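Local coordinates for AbyA5 (Verrucosispora maris, PDB 4YWF), which catalyses acetate elimination in spirotetronate biosynthesis, acting as an esterase-like lyase built on the alpha/beta-hydrolase fold, at residues Y212-S217 with G235-G240; A297-G302 with P338-W343; D190-F195 with A223-P228; R142-M147 with A206-A211. The protein carries 4 engineered substitutions. One frame throughout, in Å; residues are numbered along the deposited sequence.

Contact 1 of 4, residues Y212-S217 with G235-G240; sequences YAMALS and GIVTAG. Engineered in segment 212-217: Met214 (natural residue Leu).
Val237, Gly235 and Ala213 carry most of this pairing, in which strands 212-215 and 235-239 run parallel with axes 4.8 Å apart. Val237 N gives Ala213 O a nearly straight bond (2.8 Å, 170°), and Val237 O in turn accepts from Ala215 N. Ala213 also donates its own N to Gly235 O at 3.0 Å. Gly235 suits its place because a CB would crowd the Tyr212 ring, whose CD1 already lies 3.8 Å from Gly235 N. On the same face the engineered Met214, a selenomethionine, bends at chi2 and chi3 and brings SE to 3.8 Å from Val237 CG1. Thr238 then replaces a backbone donor with a hydroxyl: OG1 gives its proton to Ala215 O in the carbonyl plane (2.7 Å). A valine in its place would probably leave Ala215 O without this mate. Ser217, just beyond the strand, has a positive phi of 53°, consistent with the nucleophile elbow of the superfamily. Helix 337-351 covers Met214 and Val237, helix 218-226 covers Ala215 and Ile236, and strand 143-148 pairs with the far edge of 207-215.

Contact 2 of 4, residues A297-G302 with P338-W343; sequences AYVASG and PHTRLW
Val299 and Thr340 mark the nearest backbone approach, with CA atoms 7.3 Å apart, where strand 297-301 and helix 338-343 run almost antiparallel (168°) at an axis distance of 10.0 Å. No hydrogen bond crosses this gap; apolar side chains fill it. Trp343 does most of the work. Its CG is anti to the backbone N (chi1 -174°), which carries the six-membered part of the indole to the strand. There CE3 meets Val299 CG2 at 3.7 Å, and CZ3 lies 3.9 Å from Ala297 CB. The outer corner of the ring, CH2, comes edge-on to the backbone of Tyr298, with the amide N near the indole plane. Val299 is shared between two helix residues, for its CG2 methyl also touches Thr340 CG2 at 4.0 Å while its CG1 faces Thr340 OG1. That hydroxyl has polar partners of its own, His327 NE2 and the carbonyl of His336, so Val299 CG1 packs against a group that is already bonded. Tyr298 turns the other way from the strand, and its OH binds Ala241 O. Ala297 and Val299, two residues apart and thus on one face of the sheet, form the platform on which the helix rests. This is the three-layer alpha/beta arrangement of the alpha/beta-hydrolase fold, in which a late helix, here 337-351, packs on one face of the central sheet, its segment 338-343 running almost antiparallel to the strand beneath.

Contact 3 of 4, residues D190-F195 with A223-P228; sequences DSAALF and ALRAAP
Apolar contacts dominate between Phe195 and Ala223, and between Ala192 and Ala226, with no hydrogen bond passing between the two segments. Phe195 has its CG anti to the carbonyl carbon (chi1 -51°), and the far end of the ring is thereby set against the helix 218-226 backbone. Its CZ touches Ala223 CB at 3.7 Å, and CD2 reaches Ala226 CB; Ala192 CB and Ala226 CB stand 4.1 Å apart. Close approach to the backbone is the second kind of contact: Phe195 CE2 lies 3.3 Å from Ala223 N and 3.4 Å from Ala223 CA, and the methyl carbon Ala226 CB sits 3.5 Å from the carbonyl Ala192 O. A third kind involves the hydrocarbon part of a charged residue, since Ala192 CB rests on Arg225 CG at 3.6 Å. The bent Arg225 chain then leads its guanidinium off to a salt bridge with Asp288. The alanines Ala223 and Ala226 also bear on the central sheet, touching Ile236 and Leu233 of strand 233-239, while Phe195 packs on Leu222 of helix 218-226 and lies over Leu146 of strand 143-148. The contact thus joins the turn leading into helix 194-201, and the first residues of that helix, to helix 218-226 on one side of the sheet.

Contact 4 of 4, residues R142-M147 with A206-A211; sequences RPVLLM and ADTSRA
Pro143 and Arg210 run alongside each other in the same sense, the proline CB sitting 4.0 Å above one face of the guanidinium plane and displaced toward its rim. The Arg210 chain, bent at chi3, folds back over the proline, and NH2 is held by Tyr212 OH. On the other face of the sheet Val144 meets three small groups. Its CG2, anti to the carbonyl carbon, lies alongside Thr208, 3.9 Å from OG1, and touches Ala206 CB as well; its CB faces Ala211 CB at 4.1 Å. Thr208 OG1 has its polar partner in Leu199 O, so the valine methyl meets a hydroxyl already bonded. Asp207 has its CG anti to the backbone N (chi1 -169°), and this turns the carboxylate onto its own turn, where OD1 takes Ser209 OG at 2.7 Å on the syn side and Ser209 N at 3.3 Å from above the plane: an Asx turn inside a type I turn from Asp207 to Arg210. With an alanine in place of Asp207, the Ser209 amide and hydroxyl would probably lose their shared acceptor, and the turn its side-chain brace. Two backbone bonds tie the segments together, Asp207 N to Arg142 O at 2.9 Å and Val144 N to Arg210 O at 3.0 Å, one at each end of the turn. Parallel strands 143-148 and 207-215 are next to each other in the sheet, as strands 3 and 5 are in the 1-2-4-3-5-6-7-8 order of the alpha/beta-hydrolase fold, the second being interrupted by this turn.

Strand 207-215 serves both contact 1 and contact 4, pairing with 233-239 in the one and 143-148 in the other, and contact 2 continues the sheet through 296-301. Contacts 1 and 4 therefore rest mainly on backbone bonds, with a threonine hydroxyl added in contact 1, whereas 2 and 3 bring helices against hydrophobic residues and have no hydrogen bond across. The centre of contact 1 is about 9 Å from the centre of the chain; contacts 2 and 3 are also buried. Contact 4, its centre about 17 Å out, is partly buried, and there a turn and the flat face of an arginine enter. Contact 2 adds helix 337-351 through an indole, contact 3 uses alanines and a phenylalanine.

Contact 1 of 4, residues Y212-S217 with G235-G240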
# COMPACT_ATOMS: atom_id res chain seq x y z
N TYR A 212 6.16 1.60 13.21
CA TYR A 212 5.83 2.77 12.35
C TYR A 212 5.20 2.24 11.09
O TYR A 212 5.82 1.39 10.48
CB TYR A 212 7.10 3.56 12.11
CG TYR A 212 7.73 3.93 13.46
CD1 TYR A 212 7.35 5.10 14.14
CD2 TYR A 212 8.68 3.07 14.08
CE1 TYR A 212 7.91 5.43 15.36
CE2 TYR A 212 9.23 3.39 15.31
CZ TYR A 212 8.84 4.57 15.95
OH TYR A 212 9.40 4.89 17.17
N ALA A 213 3.94 2.63 10.79
CA ALA A 213 3.25 2.25 9.55
C ALA A 213 3.46 3.28 8.44
O ALA A 213 2.97 4.44 8.48
CB ALA A 213 1.75 2.09 9.77
N MSE A 214 4.23 2.86 7.43
CA MSE A 214 4.24 3.49 6.14
C MSE A 214 3.11 2.93 5.34
O MSE A 214 3.28 2.00 4.53
CB MSE A 214 5.57 3.19 5.46
CG MSE A 214 5.58 3.79 4.09
SE MSE A 214 6.19 5.68 4.11
CE MSE A 214 8.11 5.29 4.48
N ALA A 215 1.94 3.50 5.57
CA ALA A 215 0.67 2.91 5.04
C ALA A 215 0.07 3.90 4.05
O ALA A 215 -0.62 4.85 4.42
CB ALA A 215 -0.27 2.63 6.19
N LEU A 216 0.41 3.70 2.78
CA LEU A 216 0.02 4.60 1.67
C LEU A 216 -1.45 4.42 1.19
O LEU A 216 -2.03 3.35 1.31
CB LEU A 216 0.94 4.37 0.47
CG LEU A 216 2.43 4.68 0.62
CD1 LEU A 216 3.07 3.79 1.64
CD2 LEU A 216 3.18 4.42 -0.70
N SER A 217 -2.05 5.49 0.69
CA SER A 217 -3.39 5.44 0.18
C SER A 217 -4.39 4.84 1.17
O SER A 217 -4.34 5.11 2.40
CB SER A 217 -3.26 4.67 -1.16
OG SER A 217 -4.45 4.60 -1.88
N GLY A 235 3.72 5.77 15.04
CA GLY A 235 3.57 6.82 14.03
C GLY A 235 3.06 6.27 12.69
O GLY A 235 3.10 5.08 12.40
N ILE A 236 2.59 7.19 11.85
CA ILE A 236 1.95 6.85 10.61
C ILE A 236 2.48 7.82 9.58
O ILE A 236 2.59 9.03 9.86
CB ILE A 236 0.41 6.96 10.67
CG1 ILE A 236 -0.15 5.91 11.62
CG2 ILE A 236 -0.23 6.84 9.28
CD1 ILE A 236 -1.64 6.15 11.89
N VAL A 237 2.81 7.26 8.42
CA VAL A 237 3.19 8.04 7.27
C VAL A 237 2.36 7.53 6.11
O VAL A 237 2.37 6.33 5.83
CB VAL A 237 4.70 7.91 6.91
CG1 VAL A 237 5.02 8.84 5.76
CG2 VAL A 237 5.56 8.22 8.11
N THR A 238 1.57 8.44 5.51
CA THR A 238 0.66 8.08 4.42
C THR A 238 0.73 9.13 3.24
O THR A 238 1.50 10.10 3.25
CB THR A 238 -0.76 7.81 4.95
OG1 THR A 238 -1.56 7.27 3.88
CG2 THR A 238 -1.42 9.05 5.51
N ALA A 239 -0.00 8.85 2.18
CA ALA A 239 -0.05 9.69 1.01
C ALA A 239 -1.39 9.39 0.46
O ALA A 239 -1.68 8.25 0.22
CB ALA A 239 1.06 9.34 -0.01
N GLY A 240 -2.24 10.39 0.36
CA GLY A 240 -3.55 10.18 -0.28
C GLY A 240 -4.54 9.30 0.43
O GLY A 240 -5.37 8.64 -0.21

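Contact 2 of 4, residues A297-G302 with P338-W343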
# COMPACT_ATOMS: atom_id res chain seq x y z
N ALA A 297 1.98 11.84 9.33
CA ALA A 297 2.50 12.57 8.15
C ALA A 297 1.69 12.14 6.94
O ALA A 297 1.32 10.97 6.84
CB ALA A 297 4.01 12.25 7.96
N TYR A 298 1.38 13.11 6.05
CA TYR A 298 0.51 12.90 4.93
C TYR A 298 0.92 13.70 3.69
O TYR A 298 1.00 14.95 3.68
CB TYR A 298 -0.92 13.26 5.40
CG TYR A 298 -2.06 13.02 4.47
CD1 TYR A 298 -2.19 13.72 3.27
CD2 TYR A 298 -3.04 12.10 4.80
CE1 TYR A 298 -3.27 13.49 2.43
CE2 TYR A 298 -4.09 11.83 3.98
CZ TYR A 298 -4.22 12.52 2.79
OH TYR A 298 -5.32 12.25 2.00
N VAL A 299 1.14 13.00 2.63
CA VAL A 299 1.42 13.64 1.34
C VAL A 299 0.10 13.75 0.57
O VAL A 299 -0.48 12.74 0.16
CB VAL A 299 2.40 12.87 0.46
CG1 VAL A 299 2.58 13.65 -0.87
CG2 VAL A 299 3.76 12.67 1.13
N ALA A 300 -0.32 14.98 0.32
CA ALA A 300 -1.53 15.24 -0.41
C ALA A 300 -1.18 15.66 -1.88
O ALA A 300 -0.16 16.28 -2.15
CB ALA A 300 -2.32 16.33 0.27
N SER A 301 -2.04 15.24 -2.79
CA SER A 301 -1.95 15.55 -4.25
C SER A 301 -3.01 16.59 -4.55
O SER A 301 -4.18 16.31 -4.39
CB SER A 301 -2.19 14.28 -5.05
OG SER A 301 -1.09 13.39 -4.82
N GLY A 302 -2.59 17.80 -4.93
CA GLY A 302 -3.47 18.97 -5.04
C GLY A 302 -4.64 18.77 -5.96
O GLY A 302 -5.71 19.29 -5.75
N PRO A 338 10.44 11.42 -6.45
CA PRO A 338 11.70 11.69 -5.76
C PRO A 338 11.49 12.43 -4.43
O PRO A 338 11.94 11.98 -3.36
CB PRO A 338 12.47 12.53 -6.79
CG PRO A 338 12.02 11.97 -8.09
CD PRO A 338 10.55 11.73 -7.89
N HIS A 339 10.76 13.52 -4.52
CA HIS A 339 10.40 14.34 -3.40
C HIS A 339 9.56 13.54 -2.36
O HIS A 339 9.82 13.62 -1.17
CB HIS A 339 9.62 15.54 -3.90
CG HIS A 339 9.39 16.60 -2.87
ND1 HIS A 339 9.66 16.41 -1.53
CD2 HIS A 339 8.91 17.86 -2.98
CE1 HIS A 339 9.42 17.52 -0.87
NE2 HIS A 339 8.94 18.41 -1.72
N THR A 340 8.58 12.77 -2.81
CA THR A 340 7.70 12.05 -1.92
C THR A 340 8.45 10.95 -1.18
O THR A 340 8.30 10.81 0.02
CB THR A 340 6.51 11.42 -2.65
OG1 THR A 340 5.68 12.46 -3.17
CG2 THR A 340 5.68 10.53 -1.70
N ARG A 341 9.28 10.21 -1.89
CA ARG A 341 10.07 9.13 -1.29
C ARG A 341 11.01 9.71 -0.22
O ARG A 341 11.11 9.20 0.94
CB ARG A 341 10.88 8.43 -2.39
N LEU A 342 11.62 10.85 -0.55
CA LEU A 342 12.51 11.49 0.43
C LEU A 342 11.76 12.10 1.61
O LEU A 342 12.20 11.99 2.76
CB LEU A 342 13.43 12.53 -0.24
CG LEU A 342 14.52 11.80 -1.06
CD1 LEU A 342 15.22 12.78 -1.99
CD2 LEU A 342 15.53 11.04 -0.21
N TRP A 343 10.63 12.74 1.37
CA TRP A 343 9.95 13.41 2.48
C TRP A 343 9.44 12.38 3.46
O TRP A 343 9.60 12.55 4.69
CB TRP A 343 8.88 14.34 1.99
CG TRP A 343 8.20 15.20 3.01
CD1 TRP A 343 8.55 16.48 3.34
CD2 TRP A 343 6.98 14.93 3.73
NE1 TRP A 343 7.64 16.99 4.24
CE2 TRP A 343 6.66 16.08 4.48
CE3 TRP A 343 6.10 13.84 3.78
CZ2 TRP A 343 5.52 16.15 5.31
CZ3 TRP A 343 4.98 13.91 4.60
CH2 TRP A 343 4.71 15.05 5.36

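Contact 3 of 4, residues D190-F195 with A223-P228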
# COMPACT_ATOMS: atom_id res chain seq x y z
N ASP A 190 -13.30 -4.65 9.92
CA ASP A 190 -12.34 -5.15 10.90
C ASP A 190 -10.89 -5.25 10.37
O ASP A 190 -9.97 -5.62 11.10
CB ASP A 190 -12.78 -6.52 11.42
CG ASP A 190 -14.01 -6.44 12.32
OD1 ASP A 190 -14.26 -5.35 12.88
OD2 ASP A 190 -14.76 -7.46 12.47
N SER A 191 -10.73 -4.83 9.13
CA SER A 191 -9.44 -4.91 8.42
C SER A 191 -8.31 -4.15 9.11
O SER A 191 -7.18 -4.52 8.91
CB SER A 191 -9.60 -4.36 7.00
OG SER A 191 -10.30 -5.28 6.17
N ALA A 192 -8.62 -3.12 9.92
CA ALA A 192 -7.61 -2.37 10.67
C ALA A 192 -6.77 -3.22 11.67
O ALA A 192 -5.72 -2.78 12.13
CB ALA A 192 -8.26 -1.23 11.41
N ALA A 193 -7.24 -4.42 12.01
CA ALA A 193 -6.51 -5.33 12.86
C ALA A 193 -5.20 -5.87 12.22
O ALA A 193 -4.34 -6.44 12.91
CB ALA A 193 -7.42 -6.51 13.28
N LEU A 194 -5.04 -5.67 10.92
CA LEU A 194 -3.99 -6.31 10.17
C LEU A 194 -2.61 -5.94 10.69
O LEU A 194 -1.73 -6.78 10.76
CB LEU A 194 -4.13 -5.99 8.68
CG LEU A 194 -2.93 -6.36 7.79
CD1 LEU A 194 -2.83 -7.87 7.74
CD2 LEU A 194 -3.11 -5.71 6.44
N PHE A 195 -2.44 -4.68 11.09
CA PHE A 195 -1.14 -4.25 11.50
C PHE A 195 -0.76 -5.04 12.74
O PHE A 195 0.36 -5.51 12.83
CB PHE A 195 -1.05 -2.73 11.78
CG PHE A 195 -1.57 -1.87 10.66
CD1 PHE A 195 -0.78 -1.52 9.60
CD2 PHE A 195 -2.88 -1.38 10.70
CE1 PHE A 195 -1.29 -0.75 8.56
CE2 PHE A 195 -3.38 -0.59 9.67
CZ PHE A 195 -2.59 -0.27 8.62
N ALA A 223 -4.65 2.41 9.10
CA ALA A 223 -3.73 2.74 10.17
C ALA A 223 -4.38 3.75 11.13
O ALA A 223 -4.26 3.62 12.38
CB ALA A 223 -2.43 3.30 9.60
N LEU A 224 -4.98 4.80 10.58
CA LEU A 224 -5.57 5.82 11.43
C LEU A 224 -6.75 5.30 12.27
O LEU A 224 -6.96 5.78 13.42
CB LEU A 224 -6.05 7.01 10.62
CG LEU A 224 -5.03 7.94 9.98
CD1 LEU A 224 -5.68 8.70 8.84
CD2 LEU A 224 -4.40 8.87 11.03
N ARG A 225 -7.47 4.34 11.72
CA ARG A 225 -8.57 3.67 12.40
C ARG A 225 -8.00 2.77 13.48
O ARG A 225 -8.56 2.70 14.58
CB ARG A 225 -9.41 2.87 11.36
CG ARG A 225 -10.25 1.73 11.95
CD ARG A 225 -11.50 2.32 12.58
NE ARG A 225 -12.33 3.02 11.58
CZ ARG A 225 -13.14 4.06 11.83
NH1 ARG A 225 -13.23 4.60 13.07
NH2 ARG A 225 -13.84 4.60 10.85
N ALA A 226 -6.85 2.14 13.23
CA ALA A 226 -6.25 1.22 14.23
C ALA A 226 -5.64 1.95 15.39
O ALA A 226 -5.71 1.47 16.53
CB ALA A 226 -5.17 0.33 13.63
N ALA A 227 -4.99 3.09 15.10
CA ALA A 227 -4.07 3.71 16.02
C ALA A 227 -4.64 3.91 17.42
O ALA A 227 -3.93 3.64 18.40
CB ALA A 227 -3.60 5.06 15.48
N PRO A 228 -5.89 4.37 17.53
CA PRO A 228 -6.28 4.66 18.94
C PRO A 228 -6.37 3.42 19.84
O PRO A 228 -6.11 3.53 21.03
CB PRO A 228 -7.61 5.40 18.80
CG PRO A 228 -7.60 5.96 17.39
CD PRO A 228 -6.83 4.95 16.57

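Contact 4 of 4, residues R142-M147 with A206-A211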
# COMPACT_ATOMS: atom_id res chain seq x y z
N ARG A 142 15.17 -4.51 16.94
CA ARG A 142 14.96 -3.32 16.07
C ARG A 142 13.50 -2.85 15.93
O ARG A 142 12.62 -3.64 15.78
CB ARG A 142 15.46 -3.59 14.65
CG ARG A 142 16.91 -3.88 14.56
CD ARG A 142 17.21 -5.05 13.63
NE ARG A 142 17.24 -4.66 12.23
CZ ARG A 142 18.21 -3.97 11.66
NH1 ARG A 142 19.27 -3.60 12.38
NH2 ARG A 142 18.13 -3.68 10.36
N PRO A 143 13.28 -1.52 15.90
CA PRO A 143 11.94 -1.01 15.60
C PRO A 143 11.36 -1.53 14.31
O PRO A 143 12.10 -1.77 13.38
CB PRO A 143 12.15 0.49 15.45
CG PRO A 143 13.62 0.67 15.21
CD PRO A 143 14.30 -0.46 15.95
N VAL A 144 10.05 -1.68 14.27
CA VAL A 144 9.36 -2.22 13.11
C VAL A 144 8.95 -1.11 12.11
O VAL A 144 8.38 -0.08 12.51
CB VAL A 144 8.09 -3.03 13.52
CG1 VAL A 144 7.40 -3.56 12.31
CG2 VAL A 144 8.44 -4.24 14.35
N LEU A 145 9.24 -1.29 10.83
CA LEU A 145 8.60 -0.48 9.80
C LEU A 145 7.61 -1.32 9.02
O LEU A 145 7.99 -2.27 8.30
CB LEU A 145 9.58 0.22 8.89
CG LEU A 145 9.00 1.10 7.78
CD1 LEU A 145 8.21 2.31 8.22
CD2 LEU A 145 10.20 1.59 7.02
N LEU A 146 6.32 -1.05 9.26
CA LEU A 146 5.31 -1.75 8.52
C LEU A 146 4.95 -0.98 7.22
O LEU A 146 4.60 0.18 7.27
CB LEU A 146 4.08 -1.96 9.38
CG LEU A 146 4.13 -2.88 10.59
CD1 LEU A 146 2.77 -2.99 11.18
CD2 LEU A 146 4.62 -4.30 10.31
N MSE A 147 4.99 -1.64 6.07
CA MSE A 147 4.71 -0.95 4.80
C MSE A 147 3.63 -1.59 4.05
O MSE A 147 3.71 -2.81 3.76
CB MSE A 147 5.95 -0.93 3.96
CG MSE A 147 5.73 -0.02 2.75
SE MSE A 147 7.44 0.71 2.09
CE MSE A 147 6.81 1.96 0.68
N ALA A 206 11.91 -8.71 16.61
CA ALA A 206 11.88 -7.29 16.48
C ALA A 206 11.24 -6.61 17.72
O ALA A 206 10.41 -7.21 18.46
CB ALA A 206 11.10 -6.91 15.24
N ASP A 207 11.58 -5.33 17.85
CA ASP A 207 11.00 -4.49 18.87
C ASP A 207 9.64 -3.98 18.49
O ASP A 207 9.46 -2.88 18.01
CB ASP A 207 11.91 -3.34 19.26
CG ASP A 207 11.41 -2.63 20.50
OD1 ASP A 207 10.32 -3.05 20.99
OD2 ASP A 207 12.08 -1.66 20.94
N THR A 208 8.67 -4.82 18.77
CA THR A 208 7.34 -4.68 18.30
C THR A 208 6.51 -3.70 19.23
O THR A 208 5.35 -3.39 18.97
CB THR A 208 6.81 -6.14 18.18
OG1 THR A 208 6.34 -6.41 16.84
CG2 THR A 208 5.84 -6.51 19.29
N SER A 209 7.11 -3.19 20.28
CA SER A 209 6.50 -2.10 21.06
C SER A 209 6.71 -0.76 20.32
O SER A 209 6.14 0.25 20.72
CB SER A 209 7.11 -2.01 22.46
OG SER A 209 8.51 -1.72 22.45
N ARG A 210 7.59 -0.74 19.30
CA ARG A 210 7.86 0.48 18.52
C ARG A 210 7.69 0.25 17.04
O ARG A 210 8.66 -0.05 16.36
CB ARG A 210 9.26 0.99 18.77
CG ARG A 210 9.62 1.26 20.21
CD ARG A 210 11.09 1.65 20.29
NE ARG A 210 11.29 2.79 19.42
CZ ARG A 210 12.39 3.07 18.72
NH1 ARG A 210 13.46 2.33 18.80
NH2 ARG A 210 12.40 4.13 17.93
N ALA A 211 6.47 0.37 16.56
CA ALA A 211 6.13 0.16 15.14
C ALA A 211 5.72 1.46 14.45
O ALA A 211 4.95 2.29 15.01
CB ALA A 211 4.98 -0.80 15.02